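Local coordinates for adenylation domain (Streptomyces sp., PDB 5N9W), which is an adenylation domain of the ANL superfamily, with a large N-terminal portion and a small C-terminal one, at residues 22-27 against 220-225; 450-455 against 514-519; 462-467 against 499-504. All coordinates share one frame; numbering follows the deposited sequence. Where two conformers were deposited one is given.

How the interactions relate
Along the chain, interaction 1 comes first: it fastens helix 20-30 to the end of helix 213-222 in the large N-terminal portion. Interactions 2 and 3 both belong to the C-terminal part, on the opposite side of the chain's centre, with centres about 37 Å and 49 Å from that of interaction 1. These two lie about 12 Å apart and share a three-stranded sheet. Strand 448-457, used by interaction 2, is the antiparallel neighbour of strand 462-471, used by interaction 3, and Trp454 O meets Val466 N at 2.8 Å between them. Segments 462-467 and 499-504 fall between 450-455 and 514-519 in sequence, so the small sheet is completed before the chain returns to cover it.

Interaction 1. Residues 22-27 against 220-225; sequences DLFSRA and GALSTG
Leu23, Phe24, Arg26 and Ala27 of helix 20-30 pack on the C-terminal end of helix 213-222, a partly buried contact of one helix flank with a helix end in the N-terminal portion of the protein. Ala27 CB approaches Leu222 O to 3.5 Å, and Leu23 CG lies 3.9 Å from Ser223 CB. Phe24 has its CG anti to the backbone N (chi1 -177°), which turns the ring edge to the other segment: Leu222 O sits in the ring plane, while Phe24 CD1 touches Leu222 CG at 4.0 Å. Beyond Leu222 the chain leaves helical angles at Gly225 (phi 90°), a positive-phi glycine of the kind that often ends helices, and turns towards strand 227-230. A water bridges the two segments, donating to Leu23 O (2.6 Å) and to Ser223 O (3.1 Å) and accepting from Arg26 NE (3.0 Å). Next to it, Arg26 NH2 makes a weak hydrogen bond of 3.3 Å to Ser223 O. The other terminal nitrogen of Arg26, NH1, forms a salt bridge with Glu30, and Ser223 OG bonds back to Trp219 O. Tyr46 of helix 46-62 touches both Ala27 and Leu222.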
loop_
_atom_site.group_PDB
_atom_site.type_symbol
_atom_site.label_atom_id
_atom_site.label_comp_id
_atom_site.label_asym_id
_atom_site.label_seq_id
_atom_site.Cartn_x
_atom_site.Cartn_y
_atom_site.Cartn_z
ATOM N N ASP A 22 4.542 -17.123 -14.645
ATOM C CA ASP A 22 5.340 -18.293 -14.327
ATOM C C ASP A 22 5.106 -18.725 -12.882
ATOM O O ASP A 22 5.093 -19.910 -12.575
ATOM C CB ASP A 22 6.828 -18.026 -14.536
ATOM C CG ASP A 22 7.229 -18.002 -15.991
ATOM O OD1 ASP A 22 6.473 -18.523 -16.836
ATOM O OD2 ASP A 22 8.315 -17.454 -16.289
ATOM N N LEU A 23 4.933 -17.760 -11.985
ATOM C CA LEU A 23 4.665 -18.068 -10.588
ATOM C C LEU A 23 3.315 -18.754 -10.427
ATOM O O LEU A 23 3.174 -19.680 -9.628
ATOM C CB LEU A 23 4.700 -16.807 -9.732
ATOM C CG LEU A 23 5.954 -16.490 -8.918
ATOM C CD1 LEU A 23 7.232 -16.853 -9.649
ATOM C CD2 LEU A 23 5.954 -15.021 -8.553
ATOM N N PHE A 24 2.319 -18.299 -11.171
ATOM C CA PHE A 24 1.006 -18.893 -11.058
ATOM C C PHE A 24 0.968 -20.274 -11.765
ATOM O O PHE A 24 0.268 -21.192 -11.339
ATOM C CB PHE A 24 -0.062 -17.959 -11.617
ATOM C CG PHE A 24 -1.442 -18.497 -11.466
ATOM C CD1 PHE A 24 -1.923 -18.831 -10.206
ATOM C CD2 PHE A 24 -2.239 -18.734 -12.569
ATOM C CE1 PHE A 24 -3.179 -19.358 -10.044
ATOM C CE2 PHE A 24 -3.502 -19.265 -12.415
ATOM C CZ PHE A 24 -3.975 -19.575 -11.151
ATOM N N SER A 25 1.732 -20.392 -12.837
ATOM C CA SER A 25 1.913 -21.629 -13.581
ATOM C C SER A 25 2.387 -22.791 -12.680
ATOM O O SER A 25 1.727 -23.823 -12.585
ATOM C CB SER A 25 2.908 -21.363 -14.715
ATOM O OG SER A 25 2.985 -22.401 -15.642
ATOM N N ARG A 26 3.524 -22.601 -12.018
ATOM C CA ARG A 26 4.075 -23.551 -11.063
ATOM C C ARG A 26 3.036 -24.004 -10.059
ATOM O O ARG A 26 2.840 -25.201 -9.846
ATOM C CB ARG A 26 5.246 -22.923 -10.320
ATOM C CG ARG A 26 6.416 -23.803 -10.055
ATOM C CD ARG A 26 6.393 -24.352 -8.644
ATOM N NE ARG A 26 5.615 -23.529 -7.723
ATOM C CZ ARG A 26 5.307 -23.881 -6.471
ATOM N NH1 ARG A 26 5.706 -25.048 -5.968
ATOM N NH2 ARG A 26 4.599 -23.050 -5.713
ATOM N N ALA A 27 2.351 -23.046 -9.449
ATOM C CA ALA A 27 1.416 -23.370 -8.389
ATOM C C ALA A 27 0.167 -24.059 -8.920
ATOM O O ALA A 27 -0.328 -24.981 -8.306
ATOM C CB ALA A 27 1.044 -22.127 -7.616
ATOM N N GLY A 220 1.165 -13.272 -2.656
ATOM C CA GLY A 220 1.505 -14.040 -1.480
ATOM C C GLY A 220 0.853 -15.423 -1.570
ATOM O O GLY A 220 1.515 -16.441 -1.480
ATOM N N ALA A 221 -0.457 -15.459 -1.769
ATOM C CA ALA A 221 -1.166 -16.731 -1.851
ATOM C C ALA A 221 -0.864 -17.478 -3.155
ATOM O O ALA A 221 -0.326 -18.555 -3.116
ATOM C CB ALA A 221 -2.650 -16.507 -1.705
ATOM N N LEU A 222 -1.178 -16.858 -4.287
ATOM C CA LEU A 222 -1.097 -17.457 -5.611
ATOM C C LEU A 222 0.269 -18.010 -6.056
ATOM O O LEU A 222 0.338 -18.785 -7.004
ATOM C CB LEU A 222 -1.580 -16.443 -6.648
ATOM C CG LEU A 222 -3.034 -16.581 -7.109
ATOM C CD1 LEU A 222 -4.013 -16.835 -5.970
ATOM C CD2 LEU A 222 -3.510 -15.413 -7.984
ATOM N N SER A 223 1.357 -17.633 -5.395
ATOM C CA SER A 223 2.647 -18.170 -5.797
ATOM C C SER A 223 3.090 -19.307 -4.890
ATOM O O SER A 223 4.148 -19.866 -5.091
ATOM C CB SER A 223 3.716 -17.075 -5.804
ATOM O OG SER A 223 4.058 -16.682 -4.491
ATOM N N THR A 224 2.282 -19.629 -3.887
ATOM C CA THR A 224 2.646 -20.637 -2.909
ATOM C C THR A 224 1.654 -21.798 -2.891
ATOM O O THR A 224 1.883 -22.788 -2.236
ATOM C CB THR A 224 2.725 -20.057 -1.483
ATOM O OG1 THR A 224 1.531 -19.336 -1.190
ATOM C CG2 THR A 224 3.927 -19.145 -1.312
ATOM N N GLY A 225 0.536 -21.660 -3.585
ATOM C CA GLY A 225 -0.498 -22.674 -3.518
ATOM C C GLY A 225 -1.488 -22.382 -2.406
ATOM O O GLY A 225 -2.447 -23.138 -2.214
HETATM O O HOH W 1 4.952 -20.587 -8.022
#

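Interaction 2. Residues 450-455 against 514-519; sequences DAVVWV and GKADRA
Arg518 lays its side chain against Val452, Val453 and Trp454 of strand 448-457 and can be traced atom by atom. From CB the chain leaves with CG anti to the carbonyl carbon (chi1 -72°), then bends at chi2 (-133°), and this bend carries the rest of the arginine to the strand. Arg518 CD is the first atom to touch, resting 4.1 Å from Trp454 CB. Arg518 NE comes next and gives a weak hydrogen bond to Val453 O, 3.4 Å long with an N-H...O angle of 151°; the carbonyl oxygen lies at the edge of the guanidinium, near its plane. One face of the same group is covered by Val452 CG2, which stands 3.5 Å from Arg518 CZ and 3.3 Å from Arg518 NH2. The valine and the arginine run antiparallel past one another, the methyl set over the flat cation. At the tip, NH2 forms a salt bridge with Glu439, whose OE2 also accepts Val453 N. A single carboxylate thus ties the arginine to the strand backbone, and would be expected to balance the positive charge. Val452 CG2 has a lighter second neighbour in Ala516 CB, at 4.4 Å. Segment 514-519 carries most of the Asn-Gly-Lys-Ala-Asp-Arg sequence that matches the A10 core motif of adenylation domains, with Arg518 as its last residue; Asp517 occupies the N-cap position of helix 518-528. Arg518 is therefore in the first turn of that last helix, which lies on one side of strand 448-457. Glu439 comes from helix 435-443, which also touches Val453, and strand 462-471 runs antiparallel alongside, touching Val452 through Ala468 and Trp454 through Val466.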
loop_
_atom_site.group_PDB
_atom_site.type_symbol
_atom_site.label_atom_id
_atom_site.label_comp_id
_atom_site.label_asym_id
_atom_site.label_seq_id
_atom_site.Cartn_x
_atom_site.Cartn_y
_atom_site.Cartn_z
ATOM N N ASP A 450 -7.144 10.403 15.038
ATOM C CA ASP A 450 -6.231 10.755 13.966
ATOM C C ASP A 450 -6.209 12.257 13.706
ATOM O O ASP A 450 -7.174 12.950 13.987
ATOM C CB ASP A 450 -6.630 10.027 12.691
ATOM C CG ASP A 450 -5.541 9.139 12.172
ATOM O OD1 ASP A 450 -4.373 9.602 12.168
ATOM O OD2 ASP A 450 -5.861 7.983 11.788
ATOM N N ALA A 451 -5.112 12.738 13.134
ATOM C CA ALA A 451 -4.939 14.155 12.876
ATOM C C ALA A 451 -4.017 14.388 11.694
ATOM O O ALA A 451 -3.029 13.697 11.535
ATOM C CB ALA A 451 -4.398 14.871 14.119
ATOM N N VAL A 452 -4.338 15.381 10.873
ATOM C CA VAL A 452 -3.399 15.842 9.862
ATOM C C VAL A 452 -3.254 17.365 9.957
ATOM O O VAL A 452 -4.237 18.090 9.999
ATOM C CB VAL A 452 -3.835 15.420 8.459
ATOM C CG1 VAL A 452 -5.196 15.982 8.133
ATOM C CG2 VAL A 452 -2.809 15.849 7.427
ATOM N N VAL A 453 -2.022 17.849 10.033
ATOM C CA VAL A 453 -1.802 19.284 10.081
ATOM C C VAL A 453 -1.063 19.711 8.825
ATOM O O VAL A 453 -0.270 18.944 8.260
ATOM C CB VAL A 453 -1.034 19.722 11.358
ATOM C CG1 VAL A 453 -1.483 18.904 12.557
ATOM C CG2 VAL A 453 0.444 19.577 11.189
ATOM N N TRP A 454 -1.365 20.921 8.362
ATOM C CA TRP A 454 -0.690 21.459 7.188
ATOM C C TRP A 454 -0.640 22.977 7.180
ATOM O O TRP A 454 -1.345 23.632 7.942
ATOM C CB TRP A 454 -1.365 20.977 5.921
ATOM C CG TRP A 454 -2.684 21.605 5.636
ATOM C CD1 TRP A 454 -2.932 22.589 4.738
ATOM C CD2 TRP A 454 -3.963 21.257 6.211
ATOM N NE1 TRP A 454 -4.271 22.890 4.723
ATOM C CE2 TRP A 454 -4.925 22.095 5.620
ATOM C CE3 TRP A 454 -4.375 20.344 7.177
ATOM C CZ2 TRP A 454 -6.279 22.037 5.955
ATOM C CZ3 TRP A 454 -5.720 20.285 7.510
ATOM C CH2 TRP A 454 -6.656 21.124 6.904
ATOM N N VAL A 455 0.201 23.526 6.312
ATOM C CA VAL A 455 0.243 24.957 6.080
ATOM C C VAL A 455 -0.789 25.358 5.062
ATOM O O VAL A 455 -0.706 24.960 3.918
ATOM C CB VAL A 455 1.600 25.396 5.571
ATOM C CG1 VAL A 455 1.668 26.920 5.518
ATOM C CG2 VAL A 455 2.663 24.838 6.463
ATOM N N GLY A 514 -3.938 4.750 1.556
ATOM C CA GLY A 514 -4.369 4.981 2.921
ATOM C C GLY A 514 -3.611 6.062 3.679
ATOM O O GLY A 514 -3.880 6.315 4.846
ATOM N N LYS A 515 -2.630 6.680 3.032
ATOM C CA LYS A 515 -1.967 7.854 3.601
ATOM C C LYS A 515 -2.923 9.053 3.515
ATOM O O LYS A 515 -3.737 9.139 2.596
ATOM C CB LYS A 515 -0.644 8.152 2.875
ATOM C CG LYS A 515 0.518 7.215 3.246
ATOM C CD LYS A 515 1.735 7.945 3.845
ATOM C CE LYS A 515 1.495 8.340 5.298
ATOM N NZ LYS A 515 2.728 8.243 6.129
ATOM N N ALA A 516 -2.835 9.981 4.476
ATOM C CA ALA A 516 -3.791 11.097 4.542
ATOM C C ALA A 516 -3.673 12.002 3.326
ATOM O O ALA A 516 -2.579 12.390 2.934
ATOM C CB ALA A 516 -3.606 11.878 5.809
ATOM N N ASP A 517 -4.817 12.272 2.706
ATOM C CA ASP A 517 -4.898 13.112 1.513
ATOM C C ASP A 517 -4.914 14.584 1.892
ATOM O O ASP A 517 -5.961 15.108 2.267
ATOM C CB ASP A 517 -6.152 12.767 0.710
ATOM C CG ASP A 517 -6.125 13.333 -0.685
ATOM O OD1 ASP A 517 -5.121 13.971 -1.068
ATOM O OD2 ASP A 517 -7.113 13.100 -1.410
ATOM N N ARG A 518 -3.762 15.244 1.780
ATOM C CA ARG A 518 -3.620 16.639 2.178
ATOM C C ARG A 518 -4.375 17.606 1.275
ATOM O O ARG A 518 -4.945 18.592 1.736
ATOM C CB ARG A 518 -2.145 17.029 2.209
ATOM C CG ARG A 518 -1.388 16.413 3.354
ATOM C CD ARG A 518 -0.516 17.427 4.097
ATOM N NE ARG A 518 -0.295 17.021 5.482
ATOM C CZ ARG A 518 0.321 15.897 5.840
ATOM N NH1 ARG A 518 0.789 15.074 4.916
ATOM N NH2 ARG A 518 0.473 15.587 7.123
ATOM N N ALA A 519 -4.364 17.330 -0.020
ATOM C CA ALA A 519 -4.996 18.218 -0.981
ATOM C C ALA A 519 -6.496 18.170 -0.841
ATOM O O ALA A 519 -7.177 19.137 -1.128
ATOM C CB ALA A 519 -4.590 17.850 -2.375
#

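Interaction 3. Residues 462-467 against 499-504; sequences DSRLVC and PSQYLA
Leu465 O is gripped twice by one residue: Ser500 N donates to it at 2.7 Å and Ser500 OG at 2.8 Å, reaching it from opposite faces of the carbonyl plane. The hydroxyl can do this because OG sits between the backbone N and the carbonyl carbon (chi1 65°). This pair of hydrogen bonds opens the parallel pairing of strands 462-471 and 501-504 in the small sheet of the C-terminal domain, the two strands being joined by a beta-alpha-beta crossover through helix 482-492. Two regular backbone bonds follow, Cys467 N to Gln501 O at 2.9 Å and Leu503 N to Cys467 O at 2.7 Å. Arg464 NE adds a weak hydrogen bond to Ser500 OG, while its guanidinium also makes a cation-pi contact with Phe458. On one sheet face the Val466 and Gln501 side chains run alongside each other, and both touch Phe525 of helix 518-528. Cys467 and Tyr502 share the other face, where helices 435-443 and 482-492 pack. There the thiol meets the tyrosine obliquely, Cys467 SG 4.9 Å from the centroid of the Tyr502 ring, and Pro499 CB lies 3.9 Å above one face of that ring, displaced from its centre toward the edge atoms.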
loop_
_atom_site.group_PDB
_atom_site.type_symbol
_atom_site.label_atom_id
_atom_site.label_comp_id
_atom_site.label_asym_id
_atom_site.label_seq_id
_atom_site.Cartn_x
_atom_site.Cartn_y
_atom_site.Cartn_z
ATOM N N ASP A 462 -0.974 35.333 4.169
ATOM C CA ASP A 462 -1.598 34.706 5.325
ATOM C C ASP A 462 -1.518 33.178 5.258
ATOM O O ASP A 462 -2.466 32.508 4.867
ATOM C CB ASP A 462 -3.049 35.163 5.437
ATOM C CG ASP A 462 -3.632 34.928 6.808
ATOM O OD1 ASP A 462 -2.862 34.580 7.727
ATOM O OD2 ASP A 462 -4.863 35.104 6.964
ATOM N N SER A 463 -0.368 32.641 5.640
ATOM C CA SER A 463 -0.182 31.206 5.722
ATOM C C SER A 463 -0.064 30.775 7.173
ATOM O O SER A 463 0.750 31.302 7.924
ATOM C CB SER A 463 1.040 30.791 4.929
ATOM O OG SER A 463 0.783 31.019 3.562
ATOM N N ARG A 464 -0.914 29.835 7.569
ATOM C CA ARG A 464 -0.957 29.369 8.948
ATOM C C ARG A 464 -1.198 27.861 9.025
ATOM O O ARG A 464 -1.766 27.255 8.115
ATOM C CB ARG A 464 -2.054 30.094 9.733
ATOM C CG ARG A 464 -1.876 31.594 9.935
ATOM C CD ARG A 464 -3.210 32.331 9.776
ATOM N NE ARG A 464 -4.262 31.748 10.599
ATOM C CZ ARG A 464 -5.559 31.818 10.323
ATOM N NH1 ARG A 464 -5.982 32.444 9.233
ATOM N NH2 ARG A 464 -6.437 31.252 11.140
ATOM N N LEU A 465 -0.766 27.268 10.130
ATOM C CA LEU A 465 -1.025 25.866 10.430
ATOM C C LEU A 465 -2.493 25.590 10.689
ATOM O O LEU A 465 -3.118 26.259 11.500
ATOM C CB LEU A 465 -0.221 25.425 11.649
ATOM C CG LEU A 465 1.241 25.110 11.419
ATOM C CD1 LEU A 465 1.822 24.480 12.668
ATOM C CD2 LEU A 465 1.340 24.175 10.242
ATOM N N VAL A 466 -3.032 24.588 10.011
ATOM C CA VAL A 466 -4.378 24.108 10.316
ATOM C C VAL A 466 -4.321 22.621 10.665
ATOM O O VAL A 466 -3.411 21.914 10.250
ATOM C CB VAL A 466 -5.349 24.336 9.140
ATOM C CG1 VAL A 466 -6.802 24.152 9.582
ATOM C CG2 VAL A 466 -5.171 25.717 8.580
ATOM N N CYS A 467 -5.288 22.159 11.443
ATOM C CA CYS A 467 -5.365 20.762 11.798
ATOM C C CYS A 467 -6.762 20.229 11.536
ATOM O O CYS A 467 -7.752 20.863 11.895
ATOM C CB CYS A 467 -4.986 20.561 13.263
ATOM S SG CYS A 467 -5.313 18.923 13.951
ATOM N N PRO A 499 -1.398 24.653 15.950
ATOM C CA PRO A 499 -2.291 24.965 14.837
ATOM C C PRO A 499 -3.098 26.205 15.132
ATOM O O PRO A 499 -3.483 26.385 16.274
ATOM C CB PRO A 499 -3.180 23.730 14.748
ATOM C CG PRO A 499 -2.306 22.632 15.249
ATOM C CD PRO A 499 -1.509 23.244 16.362
ATOM N N SER A 500 -3.339 27.027 14.120
ATOM C CA SER A 500 -4.095 28.251 14.282
ATOM C C SER A 500 -5.582 27.959 14.222
ATOM O O SER A 500 -6.390 28.711 14.752
ATOM C CB SER A 500 -3.714 29.276 13.207
ATOM O OG SER A 500 -4.070 28.813 11.912
ATOM N N GLN A 501 -5.938 26.848 13.585
ATOM C CA GLN A 501 -7.339 26.463 13.429
ATOM C C GLN A 501 -7.522 24.952 13.452
ATOM O O GLN A 501 -6.681 24.217 12.927
ATOM C CB GLN A 501 -7.877 27.017 12.122
ATOM C CG GLN A 501 -9.370 27.059 12.018
ATOM C CD GLN A 501 -9.798 28.193 11.134
ATOM O OE1 GLN A 501 -9.036 29.137 10.921
ATOM N NE2 GLN A 501 -11.004 28.113 10.602
ATOM N N TYR A 502 -8.634 24.504 14.036
ATOM C CA TYR A 502 -8.968 23.074 14.140
ATOM C C TYR A 502 -10.269 22.721 13.440
ATOM O O TYR A 502 -11.301 23.340 13.683
ATOM C CB TYR A 502 -9.086 22.641 15.599
ATOM C CG TYR A 502 -7.780 22.574 16.338
ATOM C CD1 TYR A 502 -7.300 23.679 17.025
ATOM C CD2 TYR A 502 -7.039 21.395 16.382
ATOM C CE1 TYR A 502 -6.120 23.625 17.707
ATOM C CE2 TYR A 502 -5.852 21.334 17.067
ATOM C CZ TYR A 502 -5.399 22.460 17.726
ATOM O OH TYR A 502 -4.222 22.441 18.421
ATOM N N LEU A 503 -10.217 21.695 12.595
ATOM C CA LEU A 503 -11.406 21.207 11.899
ATOM C C LEU A 503 -11.753 19.772 12.309
ATOM O O LEU A 503 -10.980 18.840 12.077
ATOM C CB LEU A 503 -11.211 21.279 10.383
ATOM C CG LEU A 503 -12.329 20.653 9.554
ATOM C CD1 LEU A 503 -13.602 21.479 9.633
ATOM C CD2 LEU A 503 -11.878 20.455 8.115
ATOM N N ALA A 504 -12.922 19.603 12.911
ATOM C CA ALA A 504 -13.402 18.292 13.314
ATOM C C ALA A 504 -14.045 17.560 12.147
ATOM O O ALA A 504 -15.025 18.040 11.584
ATOM C CB ALA A 504 -14.386 18.419 14.447
#